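Local coordinates for shikimate kinase (Aquifex aeolicus, PDB 2PT5), which probably phosphorylates the 3-hydroxyl group of shikimate with ATP, a late step on the way to chorismate and the aromatic amino acids, at residues V31-E34 / V35-E39; A53-R56 / K57-E61; E85-N88 / F89-R93. One frame throughout, in Å; residues are numbered along the deposited sequence.

In the fold
All three contacts are local ones along helices of a P-loop kinase fold built on a five-stranded parallel sheet. Each has one buried face and one facing solvent. Contacts 1 and 2 are neighbours, with centres 11 Å apart. Helices 31-39 and 52-66 touch there by packing and by polar pairs. Contact 3 meets contact 2 through the Phe-60 ring but does not touch contact 1. Contact 1 pairs valines inside and a salt bridge outside. Contact 2 mixes rings with a buried carboxylate. Contact 3 turns apolar side chains to the sheet. Contacts 1 and 2 hold predicted substrate-binding residues, Asp-32 and Arg-56. Contact 3 holds none.

Contact 1. Residues V31-E34 / V35-E39; sequences VDEE and VQKRE
Val-31 and Val-35 meet one turn apart on the buried side of helix 31-39. CG1 of Val-31 lies 3.8 Å from CG2 of Val-35. The backbone is close here too. Val-35 N donates to Val-31 O at 2.7 Å. This is the tight part of the contact. It continues inward, where Val-35 packs on Leu-58 and Val-62 of helix 52-66 and on Ile-46 of helix 43-49.

The outer side is charged, and looser at its ends. The Lys-37 stem is close, with CG 2.9 Å from Glu-33 O. Glu-34 OE2 and Lys-37 NZ form a salt bridge of 3.1 Å, weak as a hydrogen bond. The two side chains run alongside each other. Glu-34 folds at chi2 (-50°) and Lys-37 at chi3 (-59°), which brings the carboxylate beside the end of the lysine. Glu-33 also runs beside Lys-37, but its OE2 stays 4.9 Å from Lys-37 NZ. The ammonium group may ease the closeness of the two glutamates, whose OE2 atoms (Glu-33 and Glu-34) are 3.0 Å apart. With an alanine at Glu-34, Lys-37 would probably lose its salt-bridge partner and its ammonium group would be freer to turn.

The pattern is that of an amphipathic helix with an i to i+3 salt bridge outside. It follows strand 28-30 of the kinase fold and carries Asp-32, predicted to bind shikimate.

Contact 2. Residues A53-R56 / K57-E61; sequences AYFR and KLEFE
Two torsions bring Phe-55 and Glu-59 together: Phe-55 CG lies trans to its backbone N (chi1 168°), while Glu-59 CG sits between its N and carbonyl carbon (chi1 68°). The setting is helix 52-66 of the P-loop kinase fold, where residues one turn apart meet. Beyond CG the glutamate is extended, so its carboxylate reaches back over the previous turn to the ring. Glu-59 OE2 is 3.2 Å from Phe-55 CE1 and almost as near to CZ. The ring and carboxylate planes are 58° apart, neither stacked nor at right angles. The backbone holds the same pair, with Glu-59 N donating to Phe-55 O at 2.9 Å. The carboxylate also touches Asp-32 of helix 31-39, a predicted substrate-binding residue. The ring of Phe-55 goes on to meet that of Phe-47.

Arg-56, likewise predicted to bind the substrate, is extended away from this pair. Its NE stays 6.2 Å from Glu-59 OE1, too far for a salt bridge.

Tyr-54 and Leu-58 make a second, apolar pair and run alongside each other. The tyrosine hydroxyl is hydrogen-bonded to Glu-39 of helix 31-39, which fixes the far end of the ring. Leu-58 CD1 meets the ring obliquely, 4.0 Å from Tyr-54 CE1. At its root the leucine is closer still, with CB 3.0 Å from Tyr-54 O.

Contact 3. Residues E85-N88 / F89-R93; sequences EALN and FMKSR
Backbone bonds from i to i+4 join Glu-85 to Phe-89, Ala-86 to Met-90, Leu-87 to Lys-91 and Asn-88 to Ser-92, the last longest at 3.3 Å (Ser-92 N to Asn-88 O). Helix 84-91 lies against the parallel sheet of the P-loop kinase fold, next to strands 2-6 and 95-100.

Met-90, present as selenomethionine, and Leu-87 face the sheet. Leu-87 packs on Ile-6 and Thr-96. The Met-90 chain is straight as far as SE and then bends at chi3 (-118°). The bend turns the terminal methyl back to the preceding turn. CE of Met-90 ends 3.9 Å from Ala-86 CB and 3.4 Å from Ala-86 O. The side chain also packs on Tyr-4 and Ile-6 of strand 2-6 and on Leu-63 of helix 52-66. The small Ala-86 probably leaves room for the methyl.

Lys-91 is extended beyond CG. Its CG passes Leu-87 O at 3.4 Å, and its CE lies 4.4 Å from Leu-87 CG, a loose apolar approach. The ammonium group NZ bonds to the carbonyl oxygen of Lys-139.

Phe-89 lies on roughly the opposite side of the helix from Lys-91 and packs on Lys-64 of helix 52-66. Its CB touches Ala-86 O, which lies at the edge of the ring, near the ring plane. Arg-93 folds over one face of the ring. Its CG is 3.9 Å above the ring plane, toward the rim.

The side chain of Ser-92 turns back on the helix. Its OG donates to Phe-89 O at 2.6 Å.

Contact 1. Residues V31-E34 / V35-E39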
ATOM      1  N   VAL A  31      -2.811   0.222   7.061  1.00 31.26           N
ATOM      2  CA  VAL A  31      -2.081  -0.663   7.968  1.00 31.74           C
ATOM      3  C   VAL A  31      -1.032   0.039   8.826  1.00 34.90           C
ATOM      4  O   VAL A  31      -1.081  -0.048  10.049  1.00 36.17           O
ATOM      5  CB  VAL A  31      -1.394  -1.803   7.197  1.00 31.59           C
ATOM      6  CG1 VAL A  31      -0.575  -2.668   8.165  1.00 20.38           C
ATOM      7  CG2 VAL A  31      -2.452  -2.634   6.461  1.00 29.79           C
ATOM      8  N   ASP A  32      -0.086   0.731   8.195  1.00 34.51           N
ATOM      9  CA  ASP A  32       0.955   1.413   8.955  1.00 36.13           C
ATOM     10  C   ASP A  32       0.394   2.330  10.034  1.00 36.53           C
ATOM     11  O   ASP A  32       0.908   2.354  11.159  1.00 38.34           O
ATOM     12  CB  ASP A  32       1.869   2.201   8.017  1.00 38.94           C
ATOM     13  CG  ASP A  32       2.902   1.314   7.320  1.00 44.36           C
ATOM     14  OD1 ASP A  32       3.630   1.832   6.445  1.00 46.88           O
ATOM     15  OD2 ASP A  32       2.996   0.109   7.650  1.00 44.16           O
ATOM     16  N   GLU A  33      -0.657   3.081   9.705  1.00 33.34           N
ATOM     17  CA  GLU A  33      -1.254   3.991  10.686  1.00 35.72           C
ATOM     18  C   GLU A  33      -1.874   3.192  11.838  1.00 37.80           C
ATOM     19  O   GLU A  33      -1.824   3.614  12.992  1.00 40.48           O
ATOM     20  CB  GLU A  33      -2.305   4.889  10.012  1.00 36.30           C
ATOM     21  CG  GLU A  33      -3.732   4.670  10.474  1.00 51.71           C
ATOM     22  CD  GLU A  33      -4.765   5.143   9.456  1.00 54.40           C
ATOM     23  OE1 GLU A  33      -4.612   6.268   8.922  1.00 46.26           O
ATOM     24  OE2 GLU A  33      -5.733   4.381   9.202  1.00 54.75           O
ATOM     25  N   GLU A  34      -2.443   2.030  11.529  1.00 35.15           N
ATOM     26  CA  GLU A  34      -3.048   1.198  12.568  1.00 34.10           C
ATOM     27  C   GLU A  34      -1.959   0.531  13.406  1.00 36.77           C
ATOM     28  O   GLU A  34      -2.089   0.398  14.622  1.00 36.26           O
ATOM     29  CB  GLU A  34      -3.953   0.132  11.941  1.00 32.24           C
ATOM     30  CG  GLU A  34      -5.165   0.720  11.249  1.00 34.40           C
ATOM     31  CD  GLU A  34      -5.903   1.706  12.138  1.00 39.01           C
ATOM     32  OE1 GLU A  34      -6.340   1.311  13.235  1.00 38.12           O
ATOM     33  OE2 GLU A  34      -6.042   2.882  11.747  1.00 44.89           O
ATOM     34  N   VAL A  35      -0.878   0.121  12.752  1.00 36.53           N
ATOM     35  CA  VAL A  35       0.223  -0.519  13.457  1.00 42.12           C
ATOM     36  C   VAL A  35       0.795   0.437  14.497  1.00 44.18           C
ATOM     37  O   VAL A  35       1.026   0.056  15.643  1.00 43.52           O
ATOM     38  CB  VAL A  35       1.342  -0.933  12.486  1.00 42.30           C
ATOM     39  CG1 VAL A  35       2.591  -1.340  13.271  1.00 44.89           C
ATOM     40  CG2 VAL A  35       0.857  -2.086  11.606  1.00 38.84           C
ATOM     41  N   GLN A  36       1.014   1.682  14.088  1.00 46.76           N
ATOM     42  CA  GLN A  36       1.552   2.693  14.983  1.00 48.61           C
ATOM     43  C   GLN A  36       0.597   2.979  16.136  1.00 48.87           C
ATOM     44  O   GLN A  36       1.007   2.953  17.294  1.00 46.89           O
ATOM     45  CB  GLN A  36       1.849   3.975  14.207  1.00 49.82           C
ATOM     46  CG  GLN A  36       3.023   3.827  13.253  1.00 60.49           C
ATOM     47  CD  GLN A  36       3.283   5.072  12.424  1.00 61.55           C
ATOM     48  OE1 GLN A  36       2.500   5.422  11.540  1.00 60.72           O
ATOM     49  NE2 GLN A  36       4.392   5.747  12.708  1.00 65.40           N
ATOM     50  N   LYS A  37      -0.671   3.241  15.823  1.00 45.29           N
ATOM     51  CA  LYS A  37      -1.658   3.524  16.858  1.00 46.45           C
ATOM     52  C   LYS A  37      -1.772   2.378  17.867  1.00 49.33           C
ATOM     53  O   LYS A  37      -1.939   2.614  19.066  1.00 49.65           O
ATOM     54  CB  LYS A  37      -3.018   3.823  16.225  1.00 47.12           C
ATOM     55  CG  LYS A  37      -2.994   5.034  15.296  1.00 49.79           C
ATOM     56  CD  LYS A  37      -4.394   5.542  14.943  1.00 50.94           C
ATOM     57  CE  LYS A  37      -5.251   4.482  14.269  1.00 51.72           C
ATOM     58  NZ  LYS A  37      -6.607   5.006  13.938  1.00 53.58           N
ATOM     59  N   ARG A  38      -1.661   1.140  17.392  1.00 51.05           N
ATOM     60  CA  ARG A  38      -1.734  -0.012  18.288  1.00 53.01           C
ATOM     61  C   ARG A  38      -0.525  -0.095  19.221  1.00 59.10           C
ATOM     62  O   ARG A  38      -0.678  -0.308  20.423  1.00 61.15           O
ATOM     63  CB  ARG A  38      -1.838  -1.318  17.499  1.00 47.19           C
ATOM     64  CG  ARG A  38      -1.796  -2.548  18.394  1.00 49.62           C
ATOM     65  CD  ARG A  38      -1.985  -3.838  17.622  1.00 47.65           C
ATOM     66  NE  ARG A  38      -3.270  -3.882  16.932  1.00 48.80           N
ATOM     67  CZ  ARG A  38      -3.716  -4.939  16.258  1.00 53.60           C
ATOM     68  NH1 ARG A  38      -2.973  -6.039  16.191  1.00 50.76           N
ATOM     69  NH2 ARG A  38      -4.897  -4.898  15.646  1.00 46.89           N
ATOM     70  N   GLU A  39       0.675   0.067  18.666  1.00 61.05           N
ATOM     71  CA  GLU A  39       1.905   0.005  19.452  1.00 62.51           C
ATOM     72  C   GLU A  39       2.148   1.298  20.221  1.00 64.52           C
ATOM     73  O   GLU A  39       2.917   1.324  21.182  1.00 66.20           O
ATOM     74  CB  GLU A  39       3.106  -0.250  18.540  1.00 67.43           C
ATOM     75  CG  GLU A  39       3.017  -1.513  17.706  1.00 71.45           C
ATOM     76  CD  GLU A  39       3.062  -2.776  18.542  1.00 74.22           C
ATOM     77  OE1 GLU A  39       4.063  -2.974  19.264  1.00 72.06           O
ATOM     78  OE2 GLU A  39       2.097  -3.573  18.472  1.00 75.85           O
TER

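Contact 2. Residues A53-R56 / K57-E61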
ATOM      1  N   ALA A  53      11.647  -7.740  12.468  1.00 76.81           N
ATOM      2  CA  ALA A  53      10.901  -8.975  12.279  1.00 73.32           C
ATOM      3  C   ALA A  53       9.577  -8.820  13.023  1.00 71.13           C
ATOM      4  O   ALA A  53       8.522  -9.240  12.547  1.00 71.22           O
ATOM      5  CB  ALA A  53      11.686 -10.151  12.839  1.00 72.70           C
ATOM      6  N   TYR A  54       9.650  -8.198  14.195  1.00 67.09           N
ATOM      7  CA  TYR A  54       8.477  -7.965  15.024  1.00 66.22           C
ATOM      8  C   TYR A  54       7.507  -7.006  14.337  1.00 64.93           C
ATOM      9  O   TYR A  54       6.294  -7.089  14.540  1.00 64.09           O
ATOM     10  CB  TYR A  54       8.913  -7.409  16.383  1.00 66.12           C
ATOM     11  CG  TYR A  54       7.786  -6.926  17.270  1.00 65.00           C
ATOM     12  CD1 TYR A  54       7.279  -5.634  17.139  1.00 64.34           C
ATOM     13  CD2 TYR A  54       7.245  -7.752  18.258  1.00 61.27           C
ATOM     14  CE1 TYR A  54       6.264  -5.170  17.973  1.00 65.39           C
ATOM     15  CE2 TYR A  54       6.229  -7.300  19.096  1.00 62.88           C
ATOM     16  CZ  TYR A  54       5.746  -6.005  18.948  1.00 64.11           C
ATOM     17  OH  TYR A  54       4.762  -5.527  19.783  1.00 59.80           O
ATOM     18  N   PHE A  55       8.045  -6.101  13.522  1.00 62.19           N
ATOM     19  CA  PHE A  55       7.223  -5.137  12.798  1.00 58.62           C
ATOM     20  C   PHE A  55       6.640  -5.769  11.534  1.00 56.95           C
ATOM     21  O   PHE A  55       5.467  -5.561  11.210  1.00 54.54           O
ATOM     22  CB  PHE A  55       8.050  -3.893  12.438  1.00 57.49           C
ATOM     23  CG  PHE A  55       7.371  -2.975  11.459  1.00 54.20           C
ATOM     24  CD1 PHE A  55       7.567  -3.130  10.089  1.00 53.99           C
ATOM     25  CD2 PHE A  55       6.508  -1.976  11.903  1.00 54.42           C
ATOM     26  CE1 PHE A  55       6.913  -2.302   9.169  1.00 52.79           C
ATOM     27  CE2 PHE A  55       5.847  -1.144  10.995  1.00 54.19           C
ATOM     28  CZ  PHE A  55       6.052  -1.308   9.625  1.00 52.58           C
ATOM     29  N   ARG A  56       7.463  -6.532  10.823  1.00 51.60           N
ATOM     30  CA  ARG A  56       7.024  -7.197   9.604  1.00 54.53           C
ATOM     31  C   ARG A  56       5.928  -8.207   9.915  1.00 57.57           C
ATOM     32  O   ARG A  56       5.053  -8.462   9.087  1.00 59.68           O
ATOM     33  CB  ARG A  56       8.195  -7.914   8.934  1.00 60.03           C
ATOM     34  CG  ARG A  56       9.171  -7.006   8.196  1.00 66.88           C
ATOM     35  CD  ARG A  56      10.339  -7.823   7.645  1.00 75.78           C
ATOM     36  NE  ARG A  56      11.099  -7.107   6.624  1.00 83.51           N
ATOM     37  CZ  ARG A  56      12.169  -7.601   6.006  1.00 85.72           C
ATOM     38  NH1 ARG A  56      12.608  -8.815   6.307  1.00 88.28           N
ATOM     39  NH2 ARG A  56      12.792  -6.886   5.080  1.00 87.80           N
ATOM     40  N   LYS A  57       5.981  -8.794  11.107  1.00 57.49           N
ATOM     41  CA  LYS A  57       4.977  -9.773  11.497  1.00 56.36           C
ATOM     42  C   LYS A  57       3.761  -9.047  12.054  1.00 52.60           C
ATOM     43  O   LYS A  57       2.632  -9.498  11.898  1.00 53.98           O
ATOM     44  CB  LYS A  57       5.552 -10.745  12.538  1.00 59.41           C
ATOM     45  CG  LYS A  57       4.648 -11.939  12.842  1.00 64.82           C
ATOM     46  CD  LYS A  57       5.384 -13.037  13.616  1.00 68.79           C
ATOM     47  CE  LYS A  57       6.326 -13.842  12.725  1.00 68.72           C
ATOM     48  NZ  LYS A  57       5.597 -14.692  11.740  1.00 70.83           N
ATOM     49  N   LEU A  58       4.001  -7.903  12.683  1.00 51.26           N
ATOM     50  CA  LEU A  58       2.931  -7.105  13.263  1.00 48.19           C
ATOM     51  C   LEU A  58       1.990  -6.554  12.184  1.00 49.22           C
ATOM     52  O   LEU A  58       0.762  -6.660  12.299  1.00 46.19           O
ATOM     53  CB  LEU A  58       3.525  -5.937  14.055  1.00 54.54           C
ATOM     54  CG  LEU A  58       2.748  -5.381  15.251  1.00 58.34           C
ATOM     55  CD1 LEU A  58       3.315  -4.016  15.602  1.00 59.73           C
ATOM     56  CD2 LEU A  58       1.264  -5.267  14.938  1.00 61.46           C
ATOM     57  N   GLU A  59       2.558  -5.963  11.136  1.00 47.13           N
ATOM     58  CA  GLU A  59       1.733  -5.388  10.085  1.00 47.97           C
ATOM     59  C   GLU A  59       0.923  -6.471   9.369  1.00 47.48           C
ATOM     60  O   GLU A  59      -0.188  -6.218   8.900  1.00 39.98           O
ATOM     61  CB  GLU A  59       2.589  -4.581   9.093  1.00 47.89           C
ATOM     62  CG  GLU A  59       3.549  -5.387   8.239  1.00 54.91           C
ATOM     63  CD  GLU A  59       4.454  -4.501   7.387  1.00 61.13           C
ATOM     64  OE1 GLU A  59       5.229  -5.055   6.575  1.00 63.11           O
ATOM     65  OE2 GLU A  59       4.396  -3.257   7.529  1.00 55.17           O
ATOM     66  N   PHE A  60       1.461  -7.684   9.297  1.00 47.23           N
ATOM     67  CA  PHE A  60       0.708  -8.744   8.646  1.00 47.43           C
ATOM     68  C   PHE A  60      -0.457  -9.126   9.565  1.00 47.88           C
ATOM     69  O   PHE A  60      -1.573  -9.369   9.103  1.00 46.17           O
ATOM     70  CB  PHE A  60       1.593  -9.957   8.366  1.00 47.90           C
ATOM     71  CG  PHE A  60       0.985 -10.937   7.403  1.00 45.66           C
ATOM     72  CD1 PHE A  60      -0.228 -10.659   6.775  1.00 44.71           C
ATOM     73  CD2 PHE A  60       1.620 -12.138   7.123  1.00 50.05           C
ATOM     74  CE1 PHE A  60      -0.800 -11.560   5.890  1.00 37.52           C
ATOM     75  CE2 PHE A  60       1.054 -13.048   6.236  1.00 48.05           C
ATOM     76  CZ  PHE A  60      -0.160 -12.756   5.620  1.00 46.59           C
ATOM     77  N   GLU A  61      -0.197  -9.158  10.869  1.00 48.58           N
ATOM     78  CA  GLU A  61      -1.237  -9.477  11.843  1.00 50.05           C
ATOM     79  C   GLU A  61      -2.341  -8.436  11.734  1.00 47.01           C
ATOM     80  O   GLU A  61      -3.531  -8.768  11.703  1.00 43.85           O
ATOM     81  CB  GLU A  61      -0.677  -9.447  13.269  1.00 59.77           C
ATOM     82  CG  GLU A  61      -1.765  -9.453  14.347  1.00 74.07           C
ATOM     83  CD  GLU A  61      -1.236  -9.183  15.750  1.00 81.90           C
ATOM     84  OE1 GLU A  61      -2.066  -9.021  16.671  1.00 83.86           O
ATOM     85  OE2 GLU A  61       0.001  -9.134  15.934  1.00 86.81           O
TER

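Contact 3. Residues E85-N88 / F89-R93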
ATOM      1  N   GLU A  85       3.302 -13.467   0.515  1.00 43.35           N
ATOM      2  CA  GLU A  85       2.399 -14.214   1.374  1.00 47.82           C
ATOM      3  C   GLU A  85       1.203 -13.307   1.671  1.00 45.89           C
ATOM      4  O   GLU A  85       0.048 -13.681   1.454  1.00 43.27           O
ATOM      5  CB  GLU A  85       3.094 -14.604   2.677  1.00 52.47           C
ATOM      6  CG  GLU A  85       2.370 -15.690   3.456  1.00 61.83           C
ATOM      7  CD  GLU A  85       3.160 -16.167   4.661  1.00 68.94           C
ATOM      8  OE1 GLU A  85       3.063 -15.534   5.735  1.00 69.69           O
ATOM      9  OE2 GLU A  85       3.890 -17.172   4.528  1.00 74.16           O
ATOM     10  N   ALA A  86       1.492 -12.108   2.167  1.00 41.21           N
ATOM     11  CA  ALA A  86       0.452 -11.142   2.487  1.00 41.13           C
ATOM     12  C   ALA A  86      -0.376 -10.827   1.249  1.00 39.04           C
ATOM     13  O   ALA A  86      -1.585 -10.612   1.341  1.00 41.37           O
ATOM     14  CB  ALA A  86       1.075  -9.864   3.043  1.00 44.94           C
ATOM     15  N   LEU A  87       0.269 -10.805   0.087  1.00 37.65           N
ATOM     16  CA  LEU A  87      -0.444 -10.508  -1.148  1.00 39.00           C
ATOM     17  C   LEU A  87      -1.404 -11.643  -1.495  1.00 41.77           C
ATOM     18  O   LEU A  87      -2.536 -11.397  -1.915  1.00 36.45           O
ATOM     19  CB  LEU A  87       0.548 -10.263  -2.293  1.00 36.69           C
ATOM     20  CG  LEU A  87       0.006  -9.757  -3.639  1.00 38.96           C
ATOM     21  CD1 LEU A  87      -0.852  -8.501  -3.456  1.00 36.55           C
ATOM     22  CD2 LEU A  87       1.177  -9.460  -4.556  1.00 40.54           C
ATOM     23  N   ASN A  88      -0.960 -12.887  -1.316  1.00 42.22           N
ATOM     24  CA  ASN A  88      -1.822 -14.027  -1.611  1.00 41.32           C
ATOM     25  C   ASN A  88      -2.972 -14.073  -0.617  1.00 39.80           C
ATOM     26  O   ASN A  88      -4.087 -14.464  -0.964  1.00 40.74           O
ATOM     27  CB  ASN A  88      -1.029 -15.330  -1.583  1.00 46.86           C
ATOM     28  CG  ASN A  88      -0.246 -15.547  -2.857  1.00 52.33           C
ATOM     29  OD1 ASN A  88      -0.800 -15.461  -3.956  1.00 56.92           O
ATOM     30  ND2 ASN A  88       1.044 -15.831  -2.724  1.00 52.38           N
ATOM     31  N   PHE A  89      -2.706 -13.664   0.620  1.00 39.99           N
ATOM     32  CA  PHE A  89      -3.758 -13.617   1.628  1.00 37.25           C
ATOM     33  C   PHE A  89      -4.800 -12.605   1.137  1.00 37.85           C
ATOM     34  O   PHE A  89      -5.998 -12.878   1.135  1.00 40.13           O
ATOM     35  CB  PHE A  89      -3.199 -13.153   2.975  1.00 40.11           C
ATOM     36  CG  PHE A  89      -4.259 -12.892   4.016  1.00 44.97           C
ATOM     37  CD1 PHE A  89      -4.695 -13.910   4.861  1.00 45.02           C
ATOM     38  CD2 PHE A  89      -4.831 -11.630   4.143  1.00 43.90           C
ATOM     39  CE1 PHE A  89      -5.682 -13.673   5.819  1.00 47.10           C
ATOM     40  CE2 PHE A  89      -5.822 -11.381   5.100  1.00 49.03           C
ATOM     41  CZ  PHE A  89      -6.247 -12.406   5.938  1.00 45.64           C
HETATM   42  N   MSE A  90      -4.335 -11.436   0.702  1.00 37.60           N
HETATM   43  CA  MSE A  90      -5.236 -10.390   0.229  1.00 35.83           C
HETATM   44  C   MSE A  90      -6.167 -10.846  -0.889  1.00 39.60           C
HETATM   45  O   MSE A  90      -7.355 -10.536  -0.869  1.00 39.58           O
HETATM   46  CB  MSE A  90      -4.433  -9.170  -0.226  1.00 35.90           C
HETATM   47  CG  MSE A  90      -3.905  -8.318   0.929  1.00 37.06           C
HETATM   48 SE   MSE A  90      -2.836  -6.845   0.288  1.00 48.09          SE
HETATM   49  CE  MSE A  90      -1.127  -7.293   1.115  1.00 32.34           C
ATOM     50  N   LYS A  91      -5.626 -11.580  -1.859  1.00 40.82           N
ATOM     51  CA  LYS A  91      -6.418 -12.076  -2.974  1.00 42.20           C
ATOM     52  C   LYS A  91      -7.505 -13.056  -2.527  1.00 44.43           C
ATOM     53  O   LYS A  91      -8.557 -13.157  -3.164  1.00 45.83           O
ATOM     54  CB  LYS A  91      -5.511 -12.741  -4.009  1.00 42.19           C
ATOM     55  CG  LYS A  91      -4.505 -11.793  -4.640  1.00 39.83           C
ATOM     56  CD  LYS A  91      -3.747 -12.454  -5.776  1.00 43.81           C
ATOM     57  CE  LYS A  91      -2.867 -11.453  -6.509  1.00 36.12           C
ATOM     58  NZ  LYS A  91      -2.238 -12.063  -7.704  1.00 42.49           N
ATOM     59  N   SER A  92      -7.260 -13.769  -1.433  1.00 41.71           N
ATOM     60  CA  SER A  92      -8.243 -14.725  -0.936  1.00 49.88           C
ATOM     61  C   SER A  92      -9.352 -14.038  -0.148  1.00 49.74           C
ATOM     62  O   SER A  92     -10.293 -14.690   0.301  1.00 52.31           O
ATOM     63  CB  SER A  92      -7.575 -15.775  -0.044  1.00 48.35           C
ATOM     64  OG  SER A  92      -7.082 -15.202   1.157  1.00 51.62           O
ATOM     65  N   ARG A  93      -9.234 -12.725   0.023  1.00 47.75           N
ATOM     66  CA  ARG A  93     -10.229 -11.963   0.761  1.00 43.54           C
ATOM     67  C   ARG A  93     -10.914 -10.919  -0.125  1.00 43.57           C
ATOM     68  O   ARG A  93     -12.065 -10.557   0.115  1.00 42.88           O
ATOM     69  CB  ARG A  93      -9.578 -11.289   1.975  1.00 48.38           C
ATOM     70  CG  ARG A  93      -8.998 -12.273   2.985  1.00 51.49           C
ATOM     71  CD  ARG A  93     -10.102 -13.160   3.550  1.00 59.05           C
ATOM     72  NE  ARG A  93      -9.611 -14.466   3.988  1.00 60.68           N
ATOM     73  CZ  ARG A  93      -9.335 -14.787   5.247  1.00 56.32           C
ATOM     74  NH1 ARG A  93      -8.895 -16.000   5.533  1.00 57.92           N
ATOM     75  NH2 ARG A  93      -9.510 -13.906   6.222  1.00 57.89           N
TER